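Local coordinates for protein GlcNAc Inducible Gene 2, GIG2 (Candida albicans, PDB 6AKZ) that binds an iron ion and is probably an oxygenase of the DUF1479 (Gig2-like) family in the cupin clan, at residues L42-I46 with L280-Y284; F50-A54 with H330-I336; R254-W259 with V347-C351; Y284-R288 with F327-L331. One frame throughout, in Å; residues are numbered along the deposited sequence.

How the interactions relate
Interactions 1, 2 and 4 form one continuous region about 20 Å from the chain centre. Interactions 1 and 2 both use helix 32-56, and their centres lie 11 Å apart. Interactions 1 and 4 share Tyr284 on helix 278-287, with centres 8 Å apart. Interactions 2 and 4 share His330 and Leu331 of the loop between strands 322-323 and 336-337. The long helix 32-56 near the N-terminus, the short helix 278-287 and this loop thus pack in pairs. Interaction 3 lies near the chain centre, about 20 Å away, in the main sheet beside the iron. Interactions 1, 2 and 3 cross along the chain, and residues near the N-terminus meet far later segments. Interaction 4 nests inside interaction 3.

Interaction 1: L42-I46 with L280-Y284; sequences LLVEI and LSMAY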
loop_
_atom_site.group_PDB
_atom_site.type_symbol
_atom_site.label_atom_id
_atom_site.label_comp_id
_atom_site.label_asym_id
_atom_site.label_seq_id
_atom_site.Cartn_x
_atom_site.Cartn_y
_atom_site.Cartn_z
ATOM N N LEU A 42 -3.318 -21.364 13.286
ATOM C CA LEU A 42 -2.829 -20.015 13.060
ATOM C C LEU A 42 -2.271 -19.366 14.353
ATOM O O LEU A 42 -1.155 -18.843 14.361
ATOM C CB LEU A 42 -3.907 -19.131 12.460
ATOM C CG LEU A 42 -3.540 -17.651 12.309
ATOM C CD1 LEU A 42 -2.375 -17.507 11.297
ATOM C CD2 LEU A 42 -4.718 -16.862 11.857
ATOM N N LEU A 43 -3.061 -19.419 15.420
ATOM C CA LEU A 43 -2.654 -18.884 16.672
ATOM C C LEU A 43 -1.414 -19.522 17.236
ATOM O O LEU A 43 -0.551 -18.800 17.764
ATOM C CB LEU A 43 -3.807 -18.932 17.675
ATOM C CG LEU A 43 -5.026 -18.061 17.455
ATOM C CD1 LEU A 43 -5.929 -18.164 18.676
ATOM C CD2 LEU A 43 -4.756 -16.585 17.149
ATOM N N VAL A 44 -1.247 -20.821 17.018
ATOM C CA VAL A 44 -0.089 -21.514 17.494
ATOM C C VAL A 44 1.133 -20.958 16.734
ATOM O O VAL A 44 2.069 -20.547 17.360
ATOM C CB VAL A 44 -0.231 -23.037 17.318
ATOM C CG1 VAL A 44 1.108 -23.738 17.544
ATOM C CG2 VAL A 44 -1.344 -23.558 18.245
ATOM N N GLU A 45 1.015 -20.831 15.406
ATOM C CA GLU A 45 2.104 -20.293 14.540
ATOM C C GLU A 45 2.399 -18.834 14.875
ATOM O O GLU A 45 3.599 -18.441 14.868
ATOM C CB GLU A 45 1.822 -20.397 13.041
ATOM C CG GLU A 45 1.819 -21.836 12.530
ATOM C CD GLU A 45 3.026 -22.628 13.018
ATOM O OE1 GLU A 45 4.159 -22.252 12.615
ATOM O OE2 GLU A 45 2.857 -23.542 13.874
ATOM N N ILE A 46 1.349 -18.046 15.092
ATOM C CA ILE A 46 1.530 -16.649 15.464
ATOM C C ILE A 46 2.396 -16.547 16.749
ATOM O O ILE A 46 3.380 -15.771 16.798
ATOM C CB ILE A 46 0.217 -15.894 15.579
ATOM C CG1 ILE A 46 -0.267 -15.517 14.171
ATOM C CG2 ILE A 46 0.299 -14.695 16.466
ATOM C CD1 ILE A 46 -1.597 -14.728 14.139
ATOM N N LEU A 280 0.723 -14.536 8.010
ATOM C CA LEU A 280 0.088 -14.708 9.322
ATOM C C LEU A 280 -0.772 -13.528 9.688
ATOM O O LEU A 280 -1.869 -13.679 10.279
ATOM C CB LEU A 280 1.136 -14.972 10.405
ATOM C CG LEU A 280 1.873 -16.265 10.332
ATOM C CD1 LEU A 280 2.850 -16.413 11.460
ATOM C CD2 LEU A 280 0.953 -17.449 10.286
ATOM N N SER A 281 -0.282 -12.322 9.389
ATOM C CA SER A 281 -1.064 -11.130 9.608
ATOM C C SER A 281 -2.472 -11.155 8.961
ATOM O O SER A 281 -3.472 -10.876 9.611
ATOM C CB SER A 281 -0.324 -9.869 9.212
ATOM O OG SER A 281 0.741 -9.519 10.110
ATOM N N MET A 282 -2.517 -11.412 7.679
ATOM C CA MET A 282 -3.770 -11.394 6.984
ATOM C C MET A 282 -4.687 -12.597 7.299
ATOM O O MET A 282 -5.881 -12.479 7.251
ATOM C CB MET A 282 -3.582 -11.200 5.475
ATOM C CG MET A 282 -3.027 -9.834 5.079
ATOM S SD MET A 282 -3.931 -8.449 5.780
ATOM C CE MET A 282 -5.592 -8.667 5.163
ATOM N N ALA A 283 -4.119 -13.723 7.637
ATOM C CA ALA A 283 -4.930 -14.877 8.061
ATOM C C ALA A 283 -5.637 -14.419 9.321
ATOM O O ALA A 283 -6.806 -14.637 9.481
ATOM C CB ALA A 283 -4.048 -16.085 8.288
ATOM N N TYR A 284 -4.951 -13.762 10.225
ATOM C CA TYR A 284 -5.528 -13.378 11.507
ATOM C C TYR A 284 -6.566 -12.283 11.347
ATOM O O TYR A 284 -7.706 -12.385 11.845
ATOM C CB TYR A 284 -4.412 -12.871 12.419
ATOM C CG TYR A 284 -4.879 -12.492 13.806
ATOM C CD1 TYR A 284 -5.013 -13.439 14.842
ATOM C CD2 TYR A 284 -5.181 -11.157 14.091
ATOM C CE1 TYR A 284 -5.436 -13.033 16.121
ATOM C CE2 TYR A 284 -5.594 -10.771 15.359
ATOM C CZ TYR A 284 -5.695 -11.695 16.362
ATOM O OH TYR A 284 -6.106 -11.235 17.612
#
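Two helical segments, 42-46 on helix 32-56 and 280-284 on helix 278-287, pack side by side. Their axes approach to 10.5 Å and run in roughly opposite directions, at 143°. The wide spacing leaves room for large side chains between the backbones. The closest CA pair is Ile46 and Leu280, 6.6 Å apart. No hydrogen bond crosses between the segments.

The aliphatic contacts centre on Leu42 and Leu280. Leu42 CD1 meets Leu280 CD2 at 3.5 Å. The other methyl of Leu42, CD2, lies 3.7 Å from Ala283 CB and 4.0 Å from Tyr284 CB, so it rests on the next turn of the partner helix. Ile46 CG1 adds a looser contact with Leu280 CB at 4.1 Å.

The aromatic contacts involve Tyr284. Leu43 CD2 approaches the ring edge, 3.8 Å from Tyr284 CE1. Ile46 CD1 meets the same ring obliquely, 3.7 Å from Tyr284 CD1. The phenol oxygen is not part of this apolar set. It hydrogen-bonds His330.

At the margin, Glu45 CB touches Leu280 CD2 at 4.1 Å, while its carboxylate leads away. Trp218 also covers Leu42 and Leu280. This is plain helix-helix packing through a buried apolar layer, away from the iron site. It joins the long helix 32-56 near the N-terminus to the short helix that follows strand 272-274.

Interaction 2: F50-A54 with H330-I336; sequences FTEIA and HLHQGII
This is helix-against-loop packing, with segment 50-54 on helix 32-56 and segment 330-336 leading into strand 336-337. Residues 330-334 coil with helical backbone angles but lack a regular helical bond pattern. Ile335 and Ile336 are extended, and the Ile336 backbone hydrogen-bonds Val274 of strand 272-274. Phe50 and Gly334 form the closest CA pair, at 4.6 Å. Phe50 points toward the loop with chi1 m and chi2 near 3°. Its ring edge meets His330 O, 3.4 Å from CD2, and Leu331 CD2, 4.0 Å from CE2. A CB on Gly334 would be tight, 3.0 Å from Phe50 CD2. Thr51, chi1 m, hydrogen-bonds back to Asn47 through OG1, which also lies 2.9 Å from Gln333 NE2. Gln333 is extended, with chi1 and chi2 t. Ile53, chi1 m and chi2 t, points toward the loop. Its CG2 lies 3.4 Å from Gly334 O and 3.7 Å from Ile336 CG2 (chi1 p). Ala54 N bonds Phe50 O at 3.0 Å, and Ala54 CB lies 3.3 Å from Gln333 O.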
loop_
_atom_site.group_PDB
_atom_site.type_symbol
_atom_site.label_atom_id
_atom_site.label_comp_id
_atom_site.label_asym_id
_atom_site.label_seq_id
_atom_site.Cartn_x
_atom_site.Cartn_y
_atom_site.Cartn_z
ATOM N N PHE A 50 5.795 -14.657 16.100
ATOM C CA PHE A 50 5.775 -13.231 16.541
ATOM C C PHE A 50 6.658 -13.072 17.775
ATOM O O PHE A 50 7.257 -12.017 17.950
ATOM C CB PHE A 50 4.411 -12.586 16.773
ATOM C CG PHE A 50 3.544 -12.441 15.540
ATOM C CD1 PHE A 50 3.932 -12.919 14.269
ATOM C CD2 PHE A 50 2.323 -11.800 15.666
ATOM C CE1 PHE A 50 3.091 -12.795 13.172
ATOM C CE2 PHE A 50 1.512 -11.621 14.552
ATOM C CZ PHE A 50 1.894 -12.156 13.308
ATOM N N THR A 51 6.784 -14.142 18.571
ATOM C CA THR A 51 7.783 -14.186 19.594
ATOM C C THR A 51 9.165 -14.016 19.003
ATOM O O THR A 51 9.963 -13.233 19.574
ATOM C CB THR A 51 7.641 -15.465 20.432
ATOM O OG1 THR A 51 6.415 -15.433 21.149
ATOM C CG2 THR A 51 8.805 -15.639 21.431
ATOM N N GLU A 52 9.515 -14.787 17.965
ATOM C CA GLU A 52 10.833 -14.686 17.357
ATOM C C GLU A 52 11.065 -13.247 16.861
ATOM O O GLU A 52 12.069 -12.677 17.095
ATOM C CB GLU A 52 11.021 -15.736 16.270
ATOM C CG GLU A 52 12.306 -15.597 15.518
ATOM C CD GLU A 52 12.553 -16.616 14.400
ATOM O OE1 GLU A 52 12.656 -17.805 14.766
ATOM O OE2 GLU A 52 12.846 -16.249 13.191
ATOM N N ILE A 53 10.047 -12.630 16.277
ATOM C CA ILE A 53 10.205 -11.290 15.742
ATOM C C ILE A 53 10.563 -10.340 16.858
ATOM O O ILE A 53 11.485 -9.549 16.760
ATOM C CB ILE A 53 8.952 -10.777 15.018
ATOM C CG1 ILE A 53 8.754 -11.579 13.761
ATOM C CG2 ILE A 53 9.093 -9.257 14.780
ATOM C CD1 ILE A 53 7.457 -11.242 13.014
ATOM N N ALA A 54 9.749 -10.393 17.906
ATOM C CA ALA A 54 9.924 -9.523 19.095
ATOM C C ALA A 54 11.356 -9.668 19.685
ATOM O O ALA A 54 11.972 -8.686 20.133
ATOM C CB ALA A 54 8.894 -9.876 20.128
ATOM N N HIS A 330 -3.280 -10.279 19.338
ATOM C CA HIS A 330 -2.250 -11.207 19.011
ATOM C C HIS A 330 -1.249 -10.604 18.033
ATOM O O HIS A 330 -0.189 -11.144 17.883
ATOM C CB HIS A 330 -2.803 -12.481 18.367
ATOM C CG HIS A 330 -3.731 -13.261 19.253
ATOM N ND1 HIS A 330 -5.060 -12.932 19.409
ATOM C CD2 HIS A 330 -3.533 -14.382 19.986
ATOM C CE1 HIS A 330 -5.639 -13.795 20.219
ATOM N NE2 HIS A 330 -4.740 -14.681 20.592
ATOM N N LEU A 331 -1.617 -9.530 17.354
ATOM C CA LEU A 331 -0.678 -8.866 16.456
ATOM C C LEU A 331 0.403 -8.076 17.179
ATOM O O LEU A 331 1.477 -7.875 16.630
ATOM C CB LEU A 331 -1.424 -7.952 15.455
ATOM C CG LEU A 331 -2.444 -8.613 14.538
ATOM C CD1 LEU A 331 -3.044 -7.509 13.678
ATOM C CD2 LEU A 331 -1.901 -9.779 13.693
ATOM N N HIS A 332 0.127 -7.597 18.389
ATOM C CA HIS A 332 0.957 -6.597 18.962
ATOM C C HIS A 332 2.382 -7.053 19.257
ATOM O O HIS A 332 3.297 -6.291 19.081
ATOM C CB HIS A 332 0.262 -5.955 20.123
ATOM C CG HIS A 332 -0.978 -5.206 19.687
ATOM N ND1 HIS A 332 -1.523 -4.154 20.396
ATOM C CD2 HIS A 332 -1.766 -5.355 18.586
ATOM C CE1 HIS A 332 -2.595 -3.705 19.767
ATOM N NE2 HIS A 332 -2.758 -4.412 18.660
ATOM N N GLN A 333 2.567 -8.326 19.544
ATOM C CA GLN A 333 3.853 -8.862 19.892
ATOM C C GLN A 333 4.846 -8.763 18.716
ATOM O O GLN A 333 6.050 -8.711 18.896
ATOM C CB GLN A 333 3.659 -10.335 20.196
ATOM C CG GLN A 333 4.934 -11.016 20.609
ATOM C CD GLN A 333 4.727 -12.433 21.112
ATOM O OE1 GLN A 333 3.848 -13.183 20.659
ATOM N NE2 GLN A 333 5.561 -12.803 22.034
ATOM N N GLY A 334 4.279 -8.755 17.527
ATOM C CA GLY A 334 5.036 -8.747 16.313
ATOM C C GLY A 334 5.529 -7.434 15.752
ATOM O O GLY A 334 6.202 -7.438 14.690
ATOM N N ILE A 335 5.118 -6.311 16.356
ATOM C CA ILE A 335 5.412 -5.006 15.860
ATOM C C ILE A 335 6.828 -4.583 16.248
ATOM O O ILE A 335 7.250 -4.692 17.410
ATOM C CB ILE A 335 4.399 -3.971 16.350
ATOM C CG1 ILE A 335 2.952 -4.386 15.995
ATOM C CG2 ILE A 335 4.649 -2.643 15.720
ATOM C CD1 ILE A 335 1.931 -3.658 16.839
ATOM N N ILE A 336 7.573 -4.188 15.231
ATOM C CA ILE A 336 8.915 -3.683 15.383
ATOM C C ILE A 336 9.144 -2.435 14.597
ATOM O O ILE A 336 8.496 -2.170 13.550
ATOM C CB ILE A 336 9.967 -4.749 14.966
ATOM C CG1 ILE A 336 9.699 -5.306 13.580
ATOM C CG2 ILE A 336 9.966 -5.854 15.989
ATOM C CD1 ILE A 336 10.904 -6.044 13.054
#

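Interaction 3: R254-W259 with V347-C351; sequences RTLQGW and VFWHC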
loop_
_atom_site.group_PDB
_atom_site.type_symbol
_atom_site.label_atom_id
_atom_site.label_comp_id
_atom_site.label_asym_id
_atom_site.label_seq_id
_atom_site.Cartn_x
_atom_site.Cartn_y
_atom_site.Cartn_z
ATOM N N ARG A 254 -2.658 0.424 -5.018
ATOM C CA ARG A 254 -1.191 0.371 -4.890
ATOM C C ARG A 254 -0.907 -1.061 -4.358
ATOM O O ARG A 254 -1.569 -1.492 -3.401
ATOM C CB ARG A 254 -0.686 1.399 -3.860
ATOM C CG ARG A 254 -1.005 2.862 -4.224
ATOM C CD ARG A 254 -0.589 3.821 -3.135
ATOM N NE ARG A 254 -1.394 3.625 -1.929
ATOM C CZ ARG A 254 -1.184 4.245 -0.768
ATOM N NH1 ARG A 254 -0.252 5.173 -0.687
ATOM N NH2 ARG A 254 -1.996 4.006 0.274
ATOM N N THR A 255 0.012 -1.765 -5.002
ATOM C CA THR A 255 0.490 -3.056 -4.575
ATOM C C THR A 255 1.412 -2.878 -3.385
ATOM O O THR A 255 1.435 -3.758 -2.487
ATOM C CB THR A 255 1.253 -3.773 -5.696
ATOM O OG1 THR A 255 2.172 -2.879 -6.365
ATOM C CG2 THR A 255 0.297 -4.240 -6.745
ATOM N N LEU A 256 2.211 -1.815 -3.425
ATOM C CA LEU A 256 3.147 -1.540 -2.360
ATOM C C LEU A 256 3.064 -0.126 -1.954
ATOM O O LEU A 256 2.967 0.755 -2.840
ATOM C CB LEU A 256 4.570 -1.785 -2.843
ATOM C CG LEU A 256 4.941 -3.201 -3.287
ATOM C CD1 LEU A 256 6.380 -3.152 -3.826
ATOM C CD2 LEU A 256 4.813 -4.177 -2.123
ATOM N N GLN A 257 3.209 0.155 -0.664
ATOM C CA GLN A 257 3.437 1.537 -0.216
ATOM C C GLN A 257 4.944 1.673 -0.077
ATOM O O GLN A 257 5.680 0.701 0.067
ATOM C CB GLN A 257 2.829 1.818 1.135
ATOM C CG GLN A 257 1.282 1.777 1.162
ATOM C CD GLN A 257 0.700 2.317 2.466
ATOM O OE1 GLN A 257 1.078 3.395 2.884
ATOM N NE2 GLN A 257 -0.286 1.637 3.042
ATOM N N GLY A 258 5.387 2.895 -0.144
ATOM C CA GLY A 258 6.813 3.180 -0.088
ATOM C C GLY A 258 7.223 4.587 0.164
ATOM O O GLY A 258 6.407 5.509 -0.046
ATOM N N TRP A 259 8.504 4.761 0.443
ATOM C CA TRP A 259 9.077 6.097 0.441
ATOM C C TRP A 259 10.564 6.100 0.384
ATOM O O TRP A 259 11.233 5.038 0.656
ATOM C CB TRP A 259 8.641 6.847 1.701
ATOM C CG TRP A 259 8.745 6.186 3.042
ATOM C CD1 TRP A 259 7.665 5.836 3.823
ATOM C CD2 TRP A 259 9.916 5.905 3.867
ATOM N NE1 TRP A 259 8.092 5.353 5.048
ATOM C CE2 TRP A 259 9.435 5.406 5.122
ATOM C CE3 TRP A 259 11.291 6.027 3.683
ATOM C CZ2 TRP A 259 10.272 4.981 6.125
ATOM C CZ3 TRP A 259 12.147 5.628 4.696
ATOM C CH2 TRP A 259 11.647 5.112 5.888
ATOM N N VAL A 347 12.152 2.411 1.260
ATOM C CA VAL A 347 11.467 1.448 2.068
ATOM C C VAL A 347 10.122 1.116 1.384
ATOM O O VAL A 347 9.330 2.023 1.117
ATOM C CB VAL A 347 11.283 1.890 3.520
ATOM C CG1 VAL A 347 10.275 1.034 4.280
ATOM C CG2 VAL A 347 12.638 1.960 4.227
ATOM N N PHE A 348 9.872 -0.162 1.211
ATOM C CA PHE A 348 8.603 -0.707 0.638
ATOM C C PHE A 348 7.876 -1.551 1.677
ATOM O O PHE A 348 8.491 -2.325 2.420
ATOM C CB PHE A 348 8.884 -1.648 -0.522
ATOM C CG PHE A 348 9.278 -0.999 -1.783
ATOM C CD1 PHE A 348 8.341 -0.292 -2.506
ATOM C CD2 PHE A 348 10.588 -1.127 -2.284
ATOM C CE1 PHE A 348 8.645 0.341 -3.719
ATOM C CE2 PHE A 348 10.903 -0.476 -3.498
ATOM C CZ PHE A 348 9.937 0.241 -4.198
ATOM N N TRP A 349 6.556 -1.474 1.708
ATOM C CA TRP A 349 5.804 -2.460 2.377
ATOM C C TRP A 349 4.541 -2.819 1.563
ATOM O O TRP A 349 3.884 -2.002 0.885
ATOM C CB TRP A 349 5.468 -2.148 3.826
ATOM C CG TRP A 349 4.614 -0.929 4.072
ATOM C CD1 TRP A 349 3.296 -0.928 4.371
ATOM C CD2 TRP A 349 5.023 0.446 4.024
ATOM N NE1 TRP A 349 2.804 0.414 4.516
ATOM C CE2 TRP A 349 3.883 1.250 4.388
ATOM C CE3 TRP A 349 6.249 1.088 3.781
ATOM C CZ2 TRP A 349 3.948 2.642 4.497
ATOM C CZ3 TRP A 349 6.295 2.508 3.836
ATOM C CH2 TRP A 349 5.175 3.253 4.184
ATOM N N HIS A 350 4.197 -4.087 1.661
ATOM C CA HIS A 350 2.973 -4.655 1.024
ATOM C C HIS A 350 1.705 -3.959 1.499
ATOM O O HIS A 350 1.584 -3.535 2.638
ATOM C CB HIS A 350 2.866 -6.154 1.248
ATOM C CG HIS A 350 1.903 -6.854 0.352
ATOM N ND1 HIS A 350 0.568 -6.986 0.647
ATOM C CD2 HIS A 350 2.114 -7.601 -0.755
ATOM C CE1 HIS A 350 -0.023 -7.724 -0.273
ATOM N NE2 HIS A 350 0.900 -8.106 -1.145
ATOM N N CYS A 351 0.781 -3.728 0.572
ATOM C CA CYS A 351 -0.466 -3.071 0.889
ATOM C C CYS A 351 -1.250 -3.713 2.026
ATOM O O CYS A 351 -2.075 -3.061 2.652
ATOM C CB CYS A 351 -1.358 -2.904 -0.378
ATOM S SG CYS A 351 -1.758 -4.490 -1.154
HETATM O O HOH W 1 -2.207 -0.419 2.001
#
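Strands 256-259 and 347-350 run antiparallel at 162°. Five backbone hydrogen bonds zip the segments together, the first from Val347 N to Trp259 O at 2.8 Å, the last from Cys351 N to Thr255 O at 3.1 Å. Gln257, Trp259, Val347 and Trp349 share one face. Gly258 is the hollow. Trp349 CZ3 lies 4.0 Å from Gly258 CA on this face, and on the opposite face the missing side chain leaves room for Phe348. Gln257 CB sits over the six-membered ring of Trp349, a CH-pi contact at 3.8 Å from the centroid. Val347 CB makes a second, 3.9 Å from the six-membered ring centroid of Trp259. The two indoles meet obliquely, Trp259 CD1 to Trp349 CZ3 at 3.6 Å. Leu256 CD1 fills the space beside Phe348 CD1 at 3.7 Å. A water joins Gln257 NE2 (3.0 Å) to Cys351 O (2.7 Å). Gln257 NE2 also hydrogen-bonds Asp194, and Trp349 meets His355. Both are iron ligands, so this strand pair borders the metal site of a cupin-type fold.

Interaction 4: Y284-R288 with F327-L331; sequences YIMLR and FYPHL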
loop_
_atom_site.group_PDB
_atom_site.type_symbol
_atom_site.label_atom_id
_atom_site.label_comp_id
_atom_site.label_asym_id
_atom_site.label_seq_id
_atom_site.Cartn_x
_atom_site.Cartn_y
_atom_site.Cartn_z
ATOM N N TYR A 284 -4.951 -13.762 10.225
ATOM C CA TYR A 284 -5.528 -13.378 11.507
ATOM C C TYR A 284 -6.566 -12.283 11.347
ATOM O O TYR A 284 -7.706 -12.385 11.845
ATOM C CB TYR A 284 -4.412 -12.871 12.419
ATOM C CG TYR A 284 -4.879 -12.492 13.806
ATOM C CD1 TYR A 284 -5.013 -13.439 14.842
ATOM C CD2 TYR A 284 -5.181 -11.157 14.091
ATOM C CE1 TYR A 284 -5.436 -13.033 16.121
ATOM C CE2 TYR A 284 -5.594 -10.771 15.359
ATOM C CZ TYR A 284 -5.695 -11.695 16.362
ATOM O OH TYR A 284 -6.106 -11.235 17.612
ATOM N N ILE A 285 -6.232 -11.288 10.550
ATOM C CA ILE A 285 -7.095 -10.129 10.323
ATOM C C ILE A 285 -8.369 -10.599 9.660
ATOM O O ILE A 285 -9.443 -10.220 10.141
ATOM C CB ILE A 285 -6.409 -9.025 9.516
ATOM C CG1 ILE A 285 -5.365 -8.360 10.443
ATOM C CG2 ILE A 285 -7.336 -7.930 9.027
ATOM C CD1 ILE A 285 -4.251 -7.595 9.780
ATOM N N MET A 286 -8.241 -11.336 8.560
ATOM C CA MET A 286 -9.439 -11.738 7.800
ATOM C C MET A 286 -10.380 -12.602 8.588
ATOM O O MET A 286 -11.564 -12.535 8.368
ATOM C CB MET A 286 -9.110 -12.398 6.471
ATOM C CG MET A 286 -8.383 -11.443 5.510
ATOM S SD MET A 286 -9.056 -9.755 5.290
ATOM C CE MET A 286 -10.704 -10.103 4.678
ATOM N N LEU A 287 -9.837 -13.485 9.404
ATOM C CA LEU A 287 -10.664 -14.324 10.257
ATOM C C LEU A 287 -11.102 -13.722 11.570
ATOM O O LEU A 287 -12.021 -14.264 12.214
ATOM C CB LEU A 287 -9.960 -15.657 10.536
ATOM C CG LEU A 287 -9.685 -16.558 9.336
ATOM C CD1 LEU A 287 -8.935 -17.804 9.703
ATOM C CD2 LEU A 287 -10.942 -16.963 8.636
ATOM N N ARG A 288 -10.492 -12.637 11.997
ATOM C CA ARG A 288 -10.858 -12.027 13.280
ATOM C C ARG A 288 -12.378 -11.698 13.512
ATOM O O ARG A 288 -12.847 -11.906 14.639
ATOM C CB ARG A 288 -9.983 -10.850 13.613
ATOM C CG ARG A 288 -10.099 -10.356 15.047
ATOM C CD ARG A 288 -9.681 -11.345 16.091
ATOM N NE ARG A 288 -9.645 -10.675 17.421
ATOM C CZ ARG A 288 -9.523 -11.298 18.585
ATOM N NH1 ARG A 288 -9.472 -12.610 18.630
ATOM N NH2 ARG A 288 -9.429 -10.561 19.708
ATOM N N PHE A 327 -8.839 -4.470 18.841
ATOM C CA PHE A 327 -9.403 -5.841 18.872
ATOM C C PHE A 327 -8.547 -6.882 18.167
ATOM O O PHE A 327 -9.001 -7.951 17.842
ATOM C CB PHE A 327 -10.795 -5.821 18.312
ATOM C CG PHE A 327 -11.689 -4.781 18.969
ATOM C CD1 PHE A 327 -12.187 -4.990 20.253
ATOM C CD2 PHE A 327 -12.037 -3.612 18.308
ATOM C CE1 PHE A 327 -12.992 -4.014 20.863
ATOM C CE2 PHE A 327 -12.849 -2.645 18.904
ATOM C CZ PHE A 327 -13.320 -2.863 20.193
ATOM N N TYR A 328 -7.271 -6.585 17.973
ATOM C CA TYR A 328 -6.355 -7.506 17.266
ATOM C C TYR A 328 -5.113 -7.777 18.160
ATOM O O TYR A 328 -3.928 -7.590 17.761
ATOM C CB TYR A 328 -5.976 -6.910 15.907
ATOM C CG TYR A 328 -7.150 -6.777 14.977
ATOM C CD1 TYR A 328 -8.061 -5.699 15.061
ATOM C CD2 TYR A 328 -7.372 -7.722 14.018
ATOM C CE1 TYR A 328 -9.144 -5.594 14.172
ATOM C CE2 TYR A 328 -8.482 -7.695 13.200
ATOM C CZ TYR A 328 -9.344 -6.602 13.212
ATOM O OH TYR A 328 -10.420 -6.628 12.319
ATOM N N PRO A 329 -5.360 -8.236 19.401
ATOM C CA PRO A 329 -4.212 -8.245 20.361
ATOM C C PRO A 329 -3.054 -9.201 20.074
ATOM O O PRO A 329 -1.934 -8.911 20.500
ATOM C CB PRO A 329 -4.863 -8.641 21.695
ATOM C CG PRO A 329 -6.024 -9.501 21.250
ATOM C CD PRO A 329 -6.556 -8.833 20.003
ATOM N N HIS A 330 -3.280 -10.279 19.338
ATOM C CA HIS A 330 -2.250 -11.207 19.011
ATOM C C HIS A 330 -1.249 -10.604 18.033
ATOM O O HIS A 330 -0.189 -11.144 17.883
ATOM C CB HIS A 330 -2.803 -12.481 18.367
ATOM C CG HIS A 330 -3.731 -13.261 19.253
ATOM N ND1 HIS A 330 -5.060 -12.932 19.409
ATOM C CD2 HIS A 330 -3.533 -14.382 19.986
ATOM C CE1 HIS A 330 -5.639 -13.795 20.219
ATOM N NE2 HIS A 330 -4.740 -14.681 20.592
ATOM N N LEU A 331 -1.617 -9.530 17.354
ATOM C CA LEU A 331 -0.678 -8.866 16.456
ATOM C C LEU A 331 0.403 -8.076 17.179
ATOM O O LEU A 331 1.477 -7.875 16.630
ATOM C CB LEU A 331 -1.424 -7.952 15.455
ATOM C CG LEU A 331 -2.444 -8.613 14.538
ATOM C CD1 LEU A 331 -3.044 -7.509 13.678
ATOM C CD2 LEU A 331 -1.901 -9.779 13.693
#
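A helix-to-loop contact joins the C-terminal part of helix 278-287 to the loop between strands 322-323 and 336-337. Two neighbouring polar links tie it, beside apolar packing of Tyr284 and Ile285 on Tyr328 and Leu331. In the first, Tyr284 OH and His330 ND1 share a hydrogen bond of 2.7 Å. Either atom could be the donor. The two rings meet obliquely, with planes at 59°.

In the second, Phe327 O accepts from Arg288. The bond from Arg288 NE is 2.8 Å, and a weak second one from Arg288 NH2 is 3.2 Å. The carbonyl lies near the guanidinium plane, at its edge. Arg288 NH2 also forms a salt bridge with Asp294, and NH1 has a weak hydrogen bond to Phe291 O. The charge is therefore met by both a carboxylate and carbonyls. Tyr328 OH is satisfied outside the segments, by Pro313 O.

Inside the loop, Leu331 N bonds Tyr328 O at 3.0 Å. Tyr284 CD2 packs on Leu331 CD2 at 3.6 Å, and Tyr284 CE2 on Tyr328 CD2 at 3.8 Å. Ile285 CG1 touches Leu331 CD1 at 4.1 Å. Arg288 CB lies 3.5 Å from Tyr328 CE2.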